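Local coordinates for ScaE cell-surface anchored scaffoldin protein (Ruminococcus flavefaciens, PDB 2ZF9) that probably binds dockerin modules through this type III cohesin module of a scaffoldin, anchoring cellulosomal components to the bacterial cell surface, at residues D62-T67 with G124-F129. Sequence-based numbering, arbitrary orientation.
Sequences DKYAAT and GVLWSF
Tyr64 and Leu126 meet where the CD1 methyl of the leucine comes up to the hydroxyl end of the phenol. This methyl lies near the ring plane, at the edge rather than over a face, with Leu126 CD1 3.6 Å from Tyr64 OH. With chi1 at 77°, CG of Tyr64 is flanked by both the backbone N and the carbonyl carbon, and the long ring projects toward strand 124-132. Tyrosine suits the place because it is both flat and polar-tipped: its ring stacks with Phe159 and its side chain also touches Met171 of helix 166-178, while its buried hydroxyl hydrogen-bonds to the carbonyl O of Lys122, just before the strand. Leucine offers two apolar methyls on one branch point. Its chi1 of -164°, CG anti to the backbone N, carries the whole fork toward 62-67, and chi2 (72°) divides it, CD1 to the tyrosine and CD2 to the threonine side. There the approach is loose, Leu126 CD2 ending 4.5 Å from Thr67 OG1. The two segments share no backbone pairing, and even Thr67 and Leu126 have CA atoms 10.3 Å apart; the approach is that of side chains meeting inside the cohesin beta-sandwich. A classic beta bulge sets Leu126 and Trp127 both opposite Leu55 on the neighbouring strand 50-58. Trp127 suits its place by pairing a large apolar indole, whose side chain touches Ala88, with a single N-H: NE1 donates to a water 3.0 Å away. That water is also hydrogen-bonded to Thr67 OG1 at 2.7 Å, linking the segments where the indole itself does not touch the threonine. Threonine serves two purposes here: its hydroxyl holds both the water and Thr114 OG1 on strand 109-115, while its side chain also touches Phe159.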
ATOM      1  N   ASP A  62      -4.607  14.940   8.103  1.00 17.54           N
ATOM      2  CA  ASP A  62      -5.290  15.297   9.348  1.00 17.93           C
ATOM      3  C   ASP A  62      -6.606  14.585   9.592  1.00 17.85           C
ATOM      4  O   ASP A  62      -7.371  14.982  10.463  1.00 19.69           O
ATOM      5  CB  ASP A  62      -5.442  16.829   9.488  1.00 22.20           C
ATOM      6  CG  ASP A  62      -4.112  17.546   9.310  1.00 30.44           C
ATOM      7  OD1 ASP A  62      -3.110  17.078   9.890  1.00 27.82           O
ATOM      8  OD2 ASP A  62      -4.071  18.550   8.572  1.00 35.58           O
ATOM      9  N   LYS A  63      -6.858  13.501   8.857  1.00 17.76           N
ATOM     10  CA  LYS A  63      -8.150  12.791   9.006  1.00 15.15           C
ATOM     11  C   LYS A  63      -8.039  11.334   9.438  1.00 17.60           C
ATOM     12  O   LYS A  63      -9.063  10.654   9.642  1.00 21.84           O
ATOM     13  CB  LYS A  63      -8.898  12.790   7.663  1.00 16.43           C
ATOM     14  CG  LYS A  63      -9.164  14.173   7.069  1.00 20.65           C
ATOM     15  CD  LYS A  63      -9.993  15.019   8.004  1.00 21.90           C
ATOM     16  CE  LYS A  63     -10.308  16.386   7.358  1.00 27.65           C
ATOM     17  NZ  LYS A  63     -11.205  17.120   8.319  1.00 26.60           N
ATOM     18  N   TYR A  64      -6.824  10.823   9.522  1.00 16.39           N
ATOM     19  CA  TYR A  64      -6.651   9.418   9.871  1.00 15.91           C
ATOM     20  C   TYR A  64      -5.512   9.211  10.846  1.00 17.51           C
ATOM     21  O   TYR A  64      -4.698  10.130  11.088  1.00 15.97           O
ATOM     22  CB  TYR A  64      -6.451   8.570   8.576  1.00 12.98           C
ATOM     23  CG  TYR A  64      -5.036   8.705   8.007  1.00 16.29           C
ATOM     24  CD1 TYR A  64      -4.685   9.799   7.202  1.00 14.21           C
ATOM     25  CD2 TYR A  64      -4.056   7.760   8.289  1.00 16.27           C
ATOM     26  CE1 TYR A  64      -3.382   9.921   6.700  1.00 14.72           C
ATOM     27  CE2 TYR A  64      -2.745   7.886   7.797  1.00 18.07           C
ATOM     28  CZ  TYR A  64      -2.422   8.980   7.016  1.00 19.08           C
ATOM     29  OH  TYR A  64      -1.153   9.133   6.531  1.00 15.39           O
ATOM     30  N   ALA A  65      -5.452   7.994  11.395  1.00 15.45           N
ATOM     31  CA  ALA A  65      -4.341   7.561  12.249  1.00 17.35           C
ATOM     32  C   ALA A  65      -4.140   6.042  12.230  1.00 16.56           C
ATOM     33  O   ALA A  65      -2.992   5.587  12.237  1.00 17.00           O
ATOM     34  CB  ALA A  65      -4.570   7.988  13.698  1.00 16.73           C
ATOM     35  N   ALA A  66      -5.240   5.287  12.335  1.00 16.53           N
ATOM     36  CA  ALA A  66      -5.171   3.830  12.514  1.00 18.70           C
ATOM     37  C   ALA A  66      -5.171   3.186  11.124  1.00 18.57           C
ATOM     38  O   ALA A  66      -6.151   3.331  10.388  1.00 18.60           O
ATOM     39  CB  ALA A  66      -6.356   3.346  13.286  1.00 18.94           C
ATOM     40  N   THR A  67      -4.085   2.496  10.761  1.00 17.46           N
ATOM     41  CA  THR A  67      -4.013   1.802   9.458  1.00 16.49           C
ATOM     42  C   THR A  67      -3.501   0.386   9.674  1.00 15.21           C
ATOM     43  O   THR A  67      -2.772   0.092  10.655  1.00 14.18           O
ATOM     44  CB  THR A  67      -3.093   2.497   8.399  1.00 16.56           C
ATOM     45  OG1 THR A  67      -1.713   2.360   8.778  1.00 16.37           O
ATOM     46  CG2 THR A  67      -3.444   3.984   8.230  1.00 19.03           C
ATOM     47  N   GLY A 124       1.336  11.927   1.411  1.00 18.04           N
ATOM     48  CA  GLY A 124       2.717  11.683   1.024  1.00 20.03           C
ATOM     49  C   GLY A 124       3.073  10.208   1.158  1.00 19.36           C
ATOM     50  O   GLY A 124       2.184   9.339   1.224  1.00 18.41           O
ATOM     51  N   VAL A 125       4.362   9.911   1.217  1.00 19.77           N
ATOM     52  CA  VAL A 125       4.814   8.507   1.299  1.00 17.14           C
ATOM     53  C   VAL A 125       4.596   7.938   2.721  1.00 21.17           C
ATOM     54  O   VAL A 125       5.161   8.443   3.709  1.00 18.90           O
ATOM     55  CB  VAL A 125       6.323   8.362   0.941  1.00 18.58           C
ATOM     56  CG1 VAL A 125       6.811   6.916   1.167  1.00 19.44           C
ATOM     57  CG2 VAL A 125       6.561   8.730  -0.510  1.00 21.12           C
ATOM     58  N   LEU A 126       3.794   6.878   2.816  1.00 18.01           N
ATOM     59  CA  LEU A 126       3.561   6.225   4.085  1.00 16.87           C
ATOM     60  C   LEU A 126       4.658   5.186   4.365  1.00 19.92           C
ATOM     61  O   LEU A 126       5.232   5.137   5.488  1.00 18.40           O
ATOM     62  CB  LEU A 126       2.149   5.604   4.098  1.00 17.51           C
ATOM     63  CG  LEU A 126       1.536   5.192   5.433  1.00 22.61           C
ATOM     64  CD1 LEU A 126       1.162   6.415   6.227  1.00 15.65           C
ATOM     65  CD2 LEU A 126       0.298   4.244   5.239  1.00 20.45           C
ATOM     66  N   TRP A 127       4.951   4.341   3.361  1.00 16.64           N
ATOM     67  CA  TRP A 127       5.971   3.307   3.534  1.00 16.09           C
ATOM     68  C   TRP A 127       6.812   3.217   2.291  1.00 17.29           C
ATOM     69  O   TRP A 127       6.303   3.374   1.169  1.00 17.83           O
ATOM     70  CB  TRP A 127       5.346   1.941   3.798  1.00 16.19           C
ATOM     71  CG  TRP A 127       4.672   1.857   5.075  1.00 19.77           C
ATOM     72  CD1 TRP A 127       3.309   1.961   5.309  1.00 15.10           C
ATOM     73  CD2 TRP A 127       5.286   1.611   6.344  1.00 21.42           C
ATOM     74  NE1 TRP A 127       3.067   1.839   6.653  1.00 18.38           N
ATOM     75  CE2 TRP A 127       4.257   1.614   7.308  1.00 19.23           C
ATOM     76  CE3 TRP A 127       6.616   1.397   6.760  1.00 14.79           C
ATOM     77  CZ2 TRP A 127       4.504   1.394   8.681  1.00 17.18           C
ATOM     78  CZ3 TRP A 127       6.861   1.182   8.118  1.00 19.29           C
ATOM     79  CH2 TRP A 127       5.806   1.174   9.061  1.00 18.48           C
ATOM     80  N   SER A 128       8.110   3.003   2.494  1.00 16.08           N
ATOM     81  CA  SER A 128       9.001   2.726   1.406  1.00 17.64           C
ATOM     82  C   SER A 128       9.596   1.311   1.611  1.00 16.04           C
ATOM     83  O   SER A 128       9.831   0.889   2.736  1.00 15.68           O
ATOM     84  CB  SER A 128      10.082   3.830   1.418  1.00 20.67           C
ATOM     85  OG  SER A 128      11.143   3.469   0.609  1.00 31.51           O
ATOM     86  N   PHE A 129       9.868   0.590   0.532  1.00 16.52           N
ATOM     87  CA  PHE A 129      10.356  -0.794   0.624  1.00 17.14           C
ATOM     88  C   PHE A 129      11.029  -1.166  -0.697  1.00 18.30           C
ATOM     89  O   PHE A 129      10.879  -0.458  -1.698  1.00 20.60           O
ATOM     90  CB  PHE A 129       9.211  -1.800   0.967  1.00 17.61           C
ATOM     91  CG  PHE A 129       8.010  -1.729   0.017  1.00 17.04           C
ATOM     92  CD1 PHE A 129       7.086  -0.688   0.120  1.00 13.83           C
ATOM     93  CD2 PHE A 129       7.830  -2.705  -0.989  1.00 18.48           C
ATOM     94  CE1 PHE A 129       5.968  -0.636  -0.731  1.00 16.58           C
ATOM     95  CE2 PHE A 129       6.714  -2.654  -1.846  1.00 15.94           C
ATOM     96  CZ  PHE A 129       5.795  -1.607  -1.717  1.00 22.37           C
TER
HETATM   97  O   HOH W   1       0.280   1.132   7.524  1.00 17.48           O